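Local coordinates for protein ribokinase (Thermotoga maritima, PDB 1VM7) that probably catalyses the magnesium- and ATP-dependent phosphorylation of D-ribose at O-5, giving D-ribose 5-phosphate and ADP, at residues Thr254-Val259 and Ala286-Arg291; Gln57-Ala62 and Ser296-Arg301; Ala277-Thr282 and Ala306-Leu311; Ile143-Asn148 and Ala263-Leu268. All blocks are in the same frame, centred on the assembly; numbering follows the deposited sequence.

Contact 1: residues Thr254-Val259 and Ala286-Arg291; sequences TAAGDV and AISVTR
Val259 and Ser288 meet where the start of helix 256-269 passes the last part of helix 274-288. With CG1 anti to the backbone N (chi1 175°), Val259 turns both methyls toward the serine: CG2 approaches Ser288 CB at 3.9 Å, and Val259 CG1 lies slightly farther from the same carbon, so the fork of the valine straddles it. One turn earlier, Ala256 CB meets Val289 CG1 at 3.6 Å, methyl against methyl. The loop and helix start at 254-259 lie in the region of the PfkB-family signature: by prediction they supply the proton acceptor Asp258 and ATP-binding Gly257, while Thr254, Ser288 and Arg291 belong to a probable potassium site. The hydroxyl of Ser288 sits between its own backbone N and carbonyl carbon (chi1 72°), which lets OG bond to Ala285 O in its own helix and still face the other segment. There a water donates to Ser288 OG at 2.8 Å and also lies 3.0 Å from Thr254 O, joining the two segments where direct polar contact is lacking. Shortened to an alanine, Val259 would probably open a gap beside Ser288 CB, leaving the serine less support against helix 256-269. A type I turn runs from Ser288 to Arg291, and Thr290 OG1, at its third position, donates back to Ile287 O at 2.6 Å, on a lone pair in the carbonyl plane.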
loop_
_atom_site.group_PDB
_atom_site.type_symbol
_atom_site.label_atom_id
_atom_site.label_comp_id
_atom_site.label_asym_id
_atom_site.label_seq_id
_atom_site.Cartn_x
_atom_site.Cartn_y
_atom_site.Cartn_z
ATOM N N THR A 254 5.860 12.276 -15.671
ATOM C CA THR A 254 5.275 12.385 -14.343
ATOM C C THR A 254 5.605 13.713 -13.727
ATOM O O THR A 254 6.785 14.053 -13.633
ATOM C CB THR A 254 5.907 11.311 -13.391
ATOM O OG1 THR A 254 5.709 10.000 -13.908
ATOM C CG2 THR A 254 5.312 11.378 -11.997
ATOM N N ALA A 255 4.571 14.436 -13.296
ATOM C CA ALA A 255 4.704 15.686 -12.536
ATOM C C ALA A 255 5.140 16.876 -13.375
ATOM O O ALA A 255 5.379 17.944 -12.821
ATOM C CB ALA A 255 5.633 15.487 -11.337
ATOM N N ALA A 256 5.202 16.699 -14.705
ATOM C CA ALA A 256 5.658 17.764 -15.615
ATOM C C ALA A 256 4.772 19.004 -15.484
ATOM O O ALA A 256 5.259 20.129 -15.532
ATOM C CB ALA A 256 5.645 17.273 -17.032
ATOM N N GLY A 257 3.468 18.780 -15.313
ATOM C CA GLY A 257 2.484 19.855 -15.223
ATOM C C GLY A 257 2.609 20.615 -13.912
ATOM O O GLY A 257 2.477 21.817 -13.897
ATOM N N ASP A 258 2.832 19.868 -12.834
ATOM C CA ASP A 258 3.121 20.390 -11.497
ATOM C C ASP A 258 4.385 21.239 -11.495
ATOM O O ASP A 258 4.434 22.325 -10.906
ATOM C CB ASP A 258 3.302 19.216 -10.512
ATOM C CG ASP A 258 2.032 18.387 -10.331
ATOM O OD1 ASP A 258 0.918 18.997 -10.381
ATOM O OD2 ASP A 258 2.147 17.141 -10.102
ATOM N N VAL A 259 5.432 20.723 -12.133
ATOM C CA VAL A 259 6.655 21.498 -12.299
ATOM C C VAL A 259 6.376 22.771 -13.104
ATOM O O VAL A 259 6.783 23.852 -12.709
ATOM C CB VAL A 259 7.795 20.660 -12.936
ATOM C CG1 VAL A 259 9.036 21.502 -13.214
ATOM C CG2 VAL A 259 8.188 19.548 -12.006
ATOM N N ALA A 286 10.518 20.857 -18.919
ATOM C CA ALA A 286 11.275 20.134 -19.920
ATOM C C ALA A 286 12.461 19.383 -19.305
ATOM O O ALA A 286 12.884 18.339 -19.803
ATOM C CB ALA A 286 11.805 21.122 -20.967
ATOM N N ILE A 287 13.066 19.966 -18.282
ATOM C CA ILE A 287 14.173 19.300 -17.585
ATOM C C ILE A 287 13.610 18.151 -16.757
ATOM O O ILE A 287 14.200 17.070 -16.708
ATOM C CB ILE A 287 14.964 20.234 -16.624
ATOM C CG1 ILE A 287 15.617 21.398 -17.367
ATOM C CG2 ILE A 287 16.040 19.441 -15.850
ATOM C CD1 ILE A 287 16.128 22.500 -16.450
ATOM N N SER A 288 12.470 18.382 -16.115
ATOM C CA SER A 288 11.856 17.338 -15.297
ATOM C C SER A 288 11.533 16.064 -16.110
ATOM O O SER A 288 11.774 14.975 -15.628
ATOM C CB SER A 288 10.637 17.879 -14.579
ATOM O OG SER A 288 9.589 18.092 -15.491
ATOM N N VAL A 289 11.047 16.191 -17.350
ATOM C CA VAL A 289 10.612 15.004 -18.113
ATOM C C VAL A 289 11.790 14.136 -18.525
ATOM O O VAL A 289 11.648 12.993 -18.946
ATOM C CB VAL A 289 9.769 15.380 -19.300
ATOM C CG1 VAL A 289 8.519 16.087 -18.819
ATOM C CG2 VAL A 289 10.563 16.217 -20.307
ATOM N N THR A 290 12.980 14.676 -18.336
ATOM C CA THR A 290 14.203 13.919 -18.566
ATOM C C THR A 290 14.636 13.147 -17.341
ATOM O O THR A 290 15.685 12.528 -17.364
ATOM C CB THR A 290 15.402 14.836 -19.061
ATOM O OG1 THR A 290 15.957 15.592 -17.981
ATOM C CG2 THR A 290 14.954 15.813 -20.143
ATOM N N ARG A 291 13.853 13.166 -16.264
ATOM C CA ARG A 291 14.239 12.439 -15.062
ATOM C C ARG A 291 13.110 11.603 -14.528
ATOM O O ARG A 291 11.956 12.040 -14.510
ATOM C CB ARG A 291 14.761 13.412 -13.993
ATOM C CG ARG A 291 16.060 14.141 -14.400
ATOM C CD ARG A 291 16.163 15.521 -13.733
ATOM N NE ARG A 291 17.241 16.343 -14.292
ATOM C CZ ARG A 291 17.854 17.342 -13.651
ATOM N NH1 ARG A 291 17.484 17.690 -12.419
ATOM N NH2 ARG A 291 18.832 18.012 -14.252
HETATM O O HOH W 1 8.582 15.466 -15.554
#

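Contact 2: residues Gln57-Ala62 and Ser296-Arg301; sequences QAVTVA and SSIPAR
Ile298 brings the loop 296-301 against helix 53-65, meeting Val59 and Thr60 on adjacent positions of the helix. Along the loop, Ser296 and Ser297, the latter a predicted potassium-site residue, form the end of a 3-10 segment. At Ile298 the chain extends and the side chain turns to the helix. CG1 stands opposite the carbonyl carbon (chi1 -66°) and the chain runs on extended (chi2 169°), carrying CD1 to where it meets both Val59 and Thr60. Val59 CG1 touches Ile298 CD1 at 3.6 Å, the two side chains lying roughly at right angles, while Thr60 OG1 is 3.3 Å from Ile298 CD1. Ile298 CG2 lies alongside the same threonine, 3.9 Å from Thr60 CA. With a glycine here, a gap is likely to open between Val59 and Thr60, stripping the apolar cover from the loop side of the helix. Past Pro299, Ala300 is the N-cap of helix 301-309, and Arg301 opens that helix with salt bridges to Glu270 and Glu305. The threonine hydroxyl that borders the isoleucine is bonded to Asn56 O within its own helix; with its polarity answered there, it can serve as part of an otherwise apolar, wholly buried surface. The two side-chain pairs therefore rest on shape, while a directed bond is added just beyond them, from Lys63 NZ of the same helix to Ile298 O.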
loop_
_atom_site.group_PDB
_atom_site.type_symbol
_atom_site.label_atom_id
_atom_site.label_comp_id
_atom_site.label_asym_id
_atom_site.label_seq_id
_atom_site.Cartn_x
_atom_site.Cartn_y
_atom_site.Cartn_z
ATOM N N GLN A 57 3.919 20.796 -6.603
ATOM C CA GLN A 57 4.009 22.208 -6.950
ATOM C C GLN A 57 4.703 23.038 -5.883
ATOM O O GLN A 57 5.504 23.910 -6.191
ATOM C CB GLN A 57 2.619 22.729 -7.289
ATOM C CG GLN A 57 2.117 22.108 -8.563
ATOM C CD GLN A 57 0.709 22.459 -8.905
ATOM O OE1 GLN A 57 0.143 23.402 -8.366
ATOM N NE2 GLN A 57 0.122 21.697 -9.808
ATOM N N ALA A 58 4.396 22.789 -4.621
ATOM C CA ALA A 58 5.085 23.476 -3.524
ATOM C C ALA A 58 6.589 23.191 -3.549
ATOM O O ALA A 58 7.419 24.095 -3.386
ATOM C CB ALA A 58 4.527 23.055 -2.236
ATOM N N VAL A 59 6.940 21.931 -3.722
ATOM C CA VAL A 59 8.357 21.524 -3.786
ATOM C C VAL A 59 9.045 22.178 -4.992
ATOM O O VAL A 59 10.230 22.538 -4.928
ATOM C CB VAL A 59 8.497 19.981 -3.847
ATOM C CG1 VAL A 59 9.953 19.549 -4.140
ATOM C CG2 VAL A 59 8.038 19.356 -2.573
ATOM N N THR A 60 8.295 22.328 -6.088
ATOM C CA THR A 60 8.801 23.041 -7.239
ATOM C C THR A 60 9.057 24.509 -6.873
ATOM O O THR A 60 10.130 25.034 -7.145
ATOM C CB THR A 60 7.860 22.879 -8.487
ATOM O OG1 THR A 60 7.732 21.483 -8.818
ATOM C CG2 THR A 60 8.406 23.592 -9.648
ATOM N N VAL A 61 8.076 25.147 -6.248
ATOM C CA VAL A 61 8.195 26.533 -5.868
ATOM C C VAL A 61 9.424 26.741 -4.984
ATOM O O VAL A 61 10.255 27.603 -5.296
ATOM C CB VAL A 61 6.896 27.015 -5.200
ATOM C CG1 VAL A 61 7.124 28.340 -4.491
ATOM C CG2 VAL A 61 5.747 27.115 -6.272
ATOM N N ALA A 62 9.557 25.909 -3.948
ATOM C CA ALA A 62 10.640 25.990 -2.988
ATOM C C ALA A 62 11.979 25.800 -3.668
ATOM O O ALA A 62 12.891 26.615 -3.502
ATOM C CB ALA A 62 10.446 24.951 -1.856
ATOM N N SER A 296 11.469 13.855 -7.366
ATOM C CA SER A 296 12.855 13.639 -7.705
ATOM C C SER A 296 13.251 14.245 -9.078
ATOM O O SER A 296 14.418 14.449 -9.310
ATOM C CB SER A 296 13.204 12.142 -7.651
ATOM O OG SER A 296 12.619 11.451 -8.734
ATOM N N SER A 297 12.301 14.534 -9.967
ATOM C CA SER A 297 12.635 15.125 -11.270
ATOM C C SER A 297 12.756 16.651 -11.268
ATOM O O SER A 297 13.084 17.237 -12.293
ATOM C CB SER A 297 11.570 14.776 -12.312
ATOM O OG SER A 297 10.376 15.490 -11.986
ATOM N N ILE A 298 12.362 17.284 -10.172
ATOM C CA ILE A 298 12.228 18.733 -10.130
ATOM C C ILE A 298 13.619 19.354 -10.220
ATOM O O ILE A 298 14.471 19.065 -9.395
ATOM C CB ILE A 298 11.511 19.188 -8.844
ATOM C CG1 ILE A 298 10.072 18.677 -8.877
ATOM C CG2 ILE A 298 11.552 20.711 -8.736
ATOM C CD1 ILE A 298 9.267 18.785 -7.586
ATOM N N PRO A 299 13.888 20.174 -11.260
ATOM C CA PRO A 299 15.218 20.712 -11.254
ATOM C C PRO A 299 15.471 21.806 -10.183
ATOM O O PRO A 299 14.566 22.418 -9.629
ATOM C CB PRO A 299 15.363 21.302 -12.667
ATOM C CG PRO A 299 14.025 21.709 -12.987
ATOM C CD PRO A 299 13.143 20.646 -12.436
ATOM N N ALA A 300 16.731 22.008 -9.884
ATOM C CA ALA A 300 17.122 23.125 -9.056
ATOM C C ALA A 300 17.205 24.371 -9.959
ATOM O O ALA A 300 17.398 24.265 -11.178
ATOM C CB ALA A 300 18.462 22.843 -8.389
ATOM N N ARG A 301 17.021 25.536 -9.351
ATOM C CA ARG A 301 17.033 26.801 -10.055
ATOM C C ARG A 301 18.232 26.951 -11.002
ATOM O O ARG A 301 18.074 27.344 -12.146
ATOM C CB ARG A 301 17.021 27.953 -9.044
ATOM C CG ARG A 301 16.994 29.331 -9.682
ATOM C CD ARG A 301 15.952 29.409 -10.800
ATOM N NE ARG A 301 15.784 30.792 -11.214
ATOM C CZ ARG A 301 14.972 31.667 -10.637
ATOM N NH1 ARG A 301 14.232 31.320 -9.604
ATOM N NH2 ARG A 301 14.911 32.901 -11.107
#

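Contact 3: residues Ala277-Thr282 and Ala306-Leu311; sequences AVIFGT and AFLKNL
The carbonyl oxygen of Val278 is gripped twice by Thr282, one helical turn on: Thr282 N donates at 2.8 Å as the regular helix bond, and Thr282 OG1 adds a second at 3.0 Å. The two donors come from opposite faces of the carbonyl plane, the hydroxyl standing 40° out of it, so that a polar side chain in a buried stretch is satisfied by its own helix. Across the contact everything is apolar, and Leu308 is the residue that carries it. The leucine points toward helix 274-288 and divides its two methyls between neighbouring residues there. Leu308 CD1 approaches the Phe280 ring obliquely, 3.8 Å from Phe280 CD1, with the leucine and phenylalanine side chains roughly perpendicular. Its other branch, Leu308 CD2, lies 4.1 Å from Ile279 CG2, a looser touch at the margin of the contact. Phe280 leaves its helix on a bond directed away from helix 301-309; CG anti to the backbone N (chi1 -178°) and a ring turned by chi2 82° nevertheless bring the ring atom CD1 within touch of the leucine methyl. Phe307, just before Leu308, packs on Ala283 and Ile287 and meets the ring of Phe246 at a steep angle. The ring of Phe280 also touches Arg301, Val304 and Glu305, so the C-terminal helix 301-309 lies against helix 274-288, which in turn packs through Ala277 and Val278 on Phe264 of helix 256-269.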
loop_
_atom_site.group_PDB
_atom_site.type_symbol
_atom_site.label_atom_id
_atom_site.label_comp_id
_atom_site.label_asym_id
_atom_site.label_seq_id
_atom_site.Cartn_x
_atom_site.Cartn_y
_atom_site.Cartn_z
ATOM N N ALA A 277 7.053 34.023 -18.014
ATOM C CA ALA A 277 6.799 32.986 -17.016
ATOM C C ALA A 277 6.486 31.646 -17.652
ATOM O O ALA A 277 6.890 30.616 -17.112
ATOM C CB ALA A 277 5.681 33.385 -16.064
ATOM N N VAL A 278 5.742 31.654 -18.769
ATOM C CA VAL A 278 5.479 30.414 -19.532
ATOM C C VAL A 278 6.784 29.823 -20.037
ATOM O O VAL A 278 7.005 28.622 -19.948
ATOM C CB VAL A 278 4.548 30.577 -20.782
ATOM C CG1 VAL A 278 4.623 29.328 -21.688
ATOM C CG2 VAL A 278 3.102 30.790 -20.385
ATOM N N ILE A 279 7.650 30.661 -20.588
ATOM C CA ILE A 279 8.921 30.155 -21.089
ATOM C C ILE A 279 9.688 29.483 -19.945
ATOM O O ILE A 279 10.215 28.375 -20.084
ATOM C CB ILE A 279 9.816 31.256 -21.657
ATOM C CG1 ILE A 279 9.122 31.985 -22.807
ATOM C CG2 ILE A 279 11.161 30.653 -22.083
ATOM C CD1 ILE A 279 9.368 31.393 -24.170
ATOM N N PHE A 280 9.737 30.180 -18.814
ATOM C CA PHE A 280 10.495 29.729 -17.674
ATOM C C PHE A 280 9.984 28.391 -17.166
ATOM O O PHE A 280 10.765 27.481 -16.939
ATOM C CB PHE A 280 10.462 30.776 -16.566
ATOM C CG PHE A 280 11.273 30.394 -15.357
ATOM C CD1 PHE A 280 12.645 30.602 -15.332
ATOM C CD2 PHE A 280 10.668 29.822 -14.255
ATOM C CE1 PHE A 280 13.414 30.249 -14.227
ATOM C CE2 PHE A 280 11.425 29.478 -13.137
ATOM C CZ PHE A 280 12.807 29.686 -13.131
ATOM N N GLY A 281 8.661 28.284 -17.019
ATOM C CA GLY A 281 8.021 27.053 -16.611
ATOM C C GLY A 281 8.187 25.930 -17.609
ATOM O O GLY A 281 8.317 24.763 -17.246
ATOM N N THR A 282 8.128 26.286 -18.879
ATOM C CA THR A 282 8.374 25.338 -19.964
ATOM C C THR A 282 9.775 24.722 -19.821
ATOM O O THR A 282 9.964 23.530 -20.003
ATOM C CB THR A 282 8.201 26.043 -21.328
ATOM O OG1 THR A 282 6.799 26.145 -21.622
ATOM C CG2 THR A 282 8.881 25.285 -22.429
ATOM N N ALA A 306 20.737 27.291 -16.392
ATOM C CA ALA A 306 21.708 26.721 -17.330
ATOM C C ALA A 306 21.022 26.247 -18.610
ATOM O O ALA A 306 21.600 26.316 -19.685
ATOM C CB ALA A 306 22.496 25.584 -16.664
ATOM N N PHE A 307 19.779 25.796 -18.485
ATOM C CA PHE A 307 19.016 25.382 -19.639
ATOM C C PHE A 307 18.763 26.563 -20.595
ATOM O O PHE A 307 19.054 26.489 -21.791
ATOM C CB PHE A 307 17.699 24.764 -19.180
ATOM C CG PHE A 307 17.043 23.962 -20.227
ATOM C CD1 PHE A 307 17.594 22.752 -20.616
ATOM C CD2 PHE A 307 15.888 24.413 -20.845
ATOM C CE1 PHE A 307 16.994 21.992 -21.590
ATOM C CE2 PHE A 307 15.282 23.670 -21.827
ATOM C CZ PHE A 307 15.833 22.453 -22.206
ATOM N N LEU A 308 18.197 27.621 -20.026
ATOM C CA LEU A 308 17.774 28.808 -20.729
ATOM C C LEU A 308 18.953 29.542 -21.355
ATOM O O LEU A 308 18.831 30.064 -22.453
ATOM C CB LEU A 308 17.073 29.741 -19.751
ATOM C CG LEU A 308 15.743 29.229 -19.178
ATOM C CD1 LEU A 308 15.415 29.950 -17.897
ATOM C CD2 LEU A 308 14.609 29.385 -20.214
ATOM N N LYS A 309 20.077 29.568 -20.634
ATOM C CA LYS A 309 21.304 30.168 -21.119
ATOM C C LYS A 309 21.814 29.381 -22.325
ATOM O O LYS A 309 22.132 29.956 -23.370
ATOM C CB LYS A 309 22.367 30.208 -20.015
ATOM N N ASN A 310 21.851 28.059 -22.167
ATOM C CA ASN A 310 22.247 27.121 -23.235
ATOM C C ASN A 310 21.485 27.242 -24.584
ATOM O O ASN A 310 21.878 26.297 -25.490
ATOM C CB ASN A 310 22.103 25.658 -22.745
ATOM C CG ASN A 310 23.434 25.037 -22.331
ATOM O OD1 ASN A 310 24.438 25.190 -23.017
ATOM N ND2 ASN A 310 23.429 24.302 -21.210
ATOM N N LEU A 311 20.364 28.204 -24.675
ATOM C CA LEU A 311 19.606 28.240 -25.885
ATOM C C LEU A 311 20.183 29.273 -26.814
ATOM O O LEU A 311 19.931 29.042 -27.897
ATOM C CB LEU A 311 18.087 28.543 -25.587
ATOM C CG LEU A 311 17.451 27.455 -24.812
ATOM C CD1 LEU A 311 16.048 27.879 -24.420
ATOM C CD2 LEU A 311 17.437 26.114 -25.613
ATOM O OXT LEU A 311 20.940 30.219 -26.458
#

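Contact 4: residues Ile143-Asn148 and Ala263-Leu268; sequences ILLLQN and AFAVAL
An extended side chain brings Ile143 to the helix: CG1 lies opposite the carbonyl carbon (chi1 -60°) and CD1 continues outward (chi2 170°), while Leu145, with chi1 -83° and a bent second torsion, presents its branched end. The two alternate with Leu144 along strand 143-146 and therefore share its helix-facing side. Ile143 CD1 comes to 3.5 Å from Ala265 O and lies 3.9 Å from Leu268 CB, crossing the leucine side chain at about a right angle. Leu145 sets both methyls over the alanine, with CD1 at 3.7 Å from Ala265 CB. Strand 143-146 and the helical segment 263-268 run antiparallel, with axes 9.7 Å apart, the usual layering of an alpha/beta fold. The strand lies inside the large sheet, flanked by 17-20 and 165-168; Ile17 touches Ala265, and Ile167 flanks Ile143 and Leu145 in the sheet. The small Ala265 lets the leucine methyls rest on its CB. Apart from the carbonyl oxygen of Ala265, which a methyl abuts, the touching groups are aliphatic, so the hold is probably hydrophobic and steric, with position set by how the leucine and isoleucine branches fit around Ala265.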
loop_
_atom_site.group_PDB
_atom_site.type_symbol
_atom_site.label_atom_id
_atom_site.label_comp_id
_atom_site.label_asym_id
_atom_site.label_seq_id
_atom_site.Cartn_x
_atom_site.Cartn_y
_atom_site.Cartn_z
ATOM N N ILE A 143 0.336 35.186 -4.605
ATOM C CA ILE A 143 0.046 34.196 -5.635
ATOM C C ILE A 143 -0.446 32.903 -4.972
ATOM O O ILE A 143 0.104 32.455 -3.971
ATOM C CB ILE A 143 1.282 33.872 -6.505
ATOM C CG1 ILE A 143 1.802 35.121 -7.225
ATOM C CG2 ILE A 143 0.952 32.751 -7.505
ATOM C CD1 ILE A 143 3.161 34.919 -7.920
ATOM N N LEU A 144 -1.489 32.321 -5.540
ATOM C CA LEU A 144 -2.135 31.142 -4.985
ATOM C C LEU A 144 -2.222 30.029 -5.989
ATOM O O LEU A 144 -2.813 30.194 -7.076
ATOM C CB LEU A 144 -3.558 31.471 -4.512
ATOM C CG LEU A 144 -4.436 30.308 -4.008
ATOM C CD1 LEU A 144 -3.791 29.641 -2.846
ATOM C CD2 LEU A 144 -5.824 30.819 -3.614
ATOM N N LEU A 145 -1.640 28.880 -5.623
ATOM C CA LEU A 145 -1.753 27.679 -6.453
ATOM C C LEU A 145 -2.739 26.669 -5.878
ATOM O O LEU A 145 -2.676 26.302 -4.705
ATOM C CB LEU A 145 -0.425 26.991 -6.672
ATOM C CG LEU A 145 0.404 27.583 -7.800
ATOM C CD1 LEU A 145 0.758 28.983 -7.421
ATOM C CD2 LEU A 145 1.646 26.768 -7.965
ATOM N N LEU A 146 -3.641 26.239 -6.744
ATOM C CA LEU A 146 -4.703 25.320 -6.401
ATOM C C LEU A 146 -4.698 24.189 -7.408
ATOM O O LEU A 146 -4.252 24.367 -8.539
ATOM C CB LEU A 146 -6.050 26.046 -6.431
ATOM C CG LEU A 146 -6.252 27.205 -5.456
ATOM C CD1 LEU A 146 -7.527 28.023 -5.742
ATOM C CD2 LEU A 146 -6.292 26.658 -4.043
ATOM N N GLN A 147 -5.171 23.023 -6.971
ATOM C CA GLN A 147 -5.460 21.903 -7.862
ATOM C C GLN A 147 -6.816 21.331 -7.476
ATOM O O GLN A 147 -7.643 22.015 -6.844
ATOM C CB GLN A 147 -4.372 20.836 -7.832
ATOM C CG GLN A 147 -2.961 21.356 -7.602
ATOM C CD GLN A 147 -2.683 21.867 -6.198
ATOM O OE1 GLN A 147 -3.173 21.317 -5.209
ATOM N NE2 GLN A 147 -1.844 22.908 -6.106
ATOM N N ASN A 148 -7.103 20.096 -7.873
ATOM C CA ASN A 148 -8.407 19.541 -7.517
ATOM C C ASN A 148 -8.295 18.231 -6.751
ATOM O O ASN A 148 -9.079 17.340 -6.998
ATOM C CB ASN A 148 -9.269 19.356 -8.774
ATOM C CG ASN A 148 -10.718 19.016 -8.466
ATOM O OD1 ASN A 148 -11.320 19.569 -7.557
ATOM N ND2 ASN A 148 -11.289 18.133 -9.258
ATOM N N ALA A 263 6.993 26.476 -11.311
ATOM C CA ALA A 263 7.984 27.319 -11.980
ATOM C C ALA A 263 7.332 28.541 -12.629
ATOM O O ALA A 263 7.837 29.652 -12.515
ATOM C CB ALA A 263 8.715 26.514 -13.000
ATOM N N PHE A 264 6.196 28.341 -13.300
ATOM C CA PHE A 264 5.412 29.471 -13.803
ATOM C C PHE A 264 5.155 30.507 -12.708
ATOM O O PHE A 264 5.357 31.692 -12.912
ATOM C CB PHE A 264 4.086 28.964 -14.367
ATOM C CG PHE A 264 3.224 30.036 -14.917
ATOM C CD1 PHE A 264 3.527 30.617 -16.135
ATOM C CD2 PHE A 264 2.127 30.492 -14.220
ATOM C CE1 PHE A 264 2.752 31.619 -16.645
ATOM C CE2 PHE A 264 1.321 31.489 -14.752
ATOM C CZ PHE A 264 1.652 32.056 -15.943
ATOM N N ALA A 265 4.724 30.032 -11.543
ATOM C CA ALA A 265 4.377 30.889 -10.421
ATOM C C ALA A 265 5.603 31.614 -9.840
ATOM O O ALA A 265 5.507 32.780 -9.486
ATOM C CB ALA A 265 3.678 30.059 -9.375
ATOM N N VAL A 266 6.732 30.903 -9.738
ATOM C CA VAL A 266 8.030 31.488 -9.342
ATOM C C VAL A 266 8.409 32.657 -10.220
ATOM O O VAL A 266 8.845 33.686 -9.720
ATOM C CB VAL A 266 9.187 30.420 -9.388
ATOM C CG1 VAL A 266 10.584 31.072 -9.322
ATOM C CG2 VAL A 266 9.042 29.426 -8.242
ATOM N N ALA A 267 8.247 32.486 -11.529
ATOM C CA ALA A 267 8.514 33.536 -12.493
ATOM C C ALA A 267 7.638 34.783 -12.269
ATOM O O ALA A 267 8.146 35.896 -12.129
ATOM C CB ALA A 267 8.332 32.996 -13.861
ATOM N N LEU A 268 6.331 34.591 -12.177
ATOM C CA LEU A 268 5.447 35.693 -11.835
ATOM C C LEU A 268 5.903 36.386 -10.543
ATOM O O LEU A 268 5.925 37.606 -10.479
ATOM C CB LEU A 268 4.008 35.203 -11.674
ATOM C CG LEU A 268 3.298 34.558 -12.885
ATOM C CD1 LEU A 268 1.848 34.229 -12.555
ATOM C CD2 LEU A 268 3.367 35.468 -14.110
#

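In the fold
From the N terminus, 57-62 on helix 53-65 is reached first, but contact 2 closes only when 296-301 returns to it, making the widest loop. Nested inside it are contact 4, closed when 263-268 packs on strand 143-146, and contact 1, closed by 286-291. These two cross, since 254-259 precedes 263-268 on the same helix. Contact 3, between 277-282 and the C-terminal 306-311, follows contact 4 in series and crosses contacts 1 and 2. Together they tie the central sheet through helix 256-269 to helices 274-288 and 301-309, while contact 2 joins helix 53-65 to the loop before helix 301-309; contacts 1 and 2 bear on the predicted sites, contact 3 lies farther out.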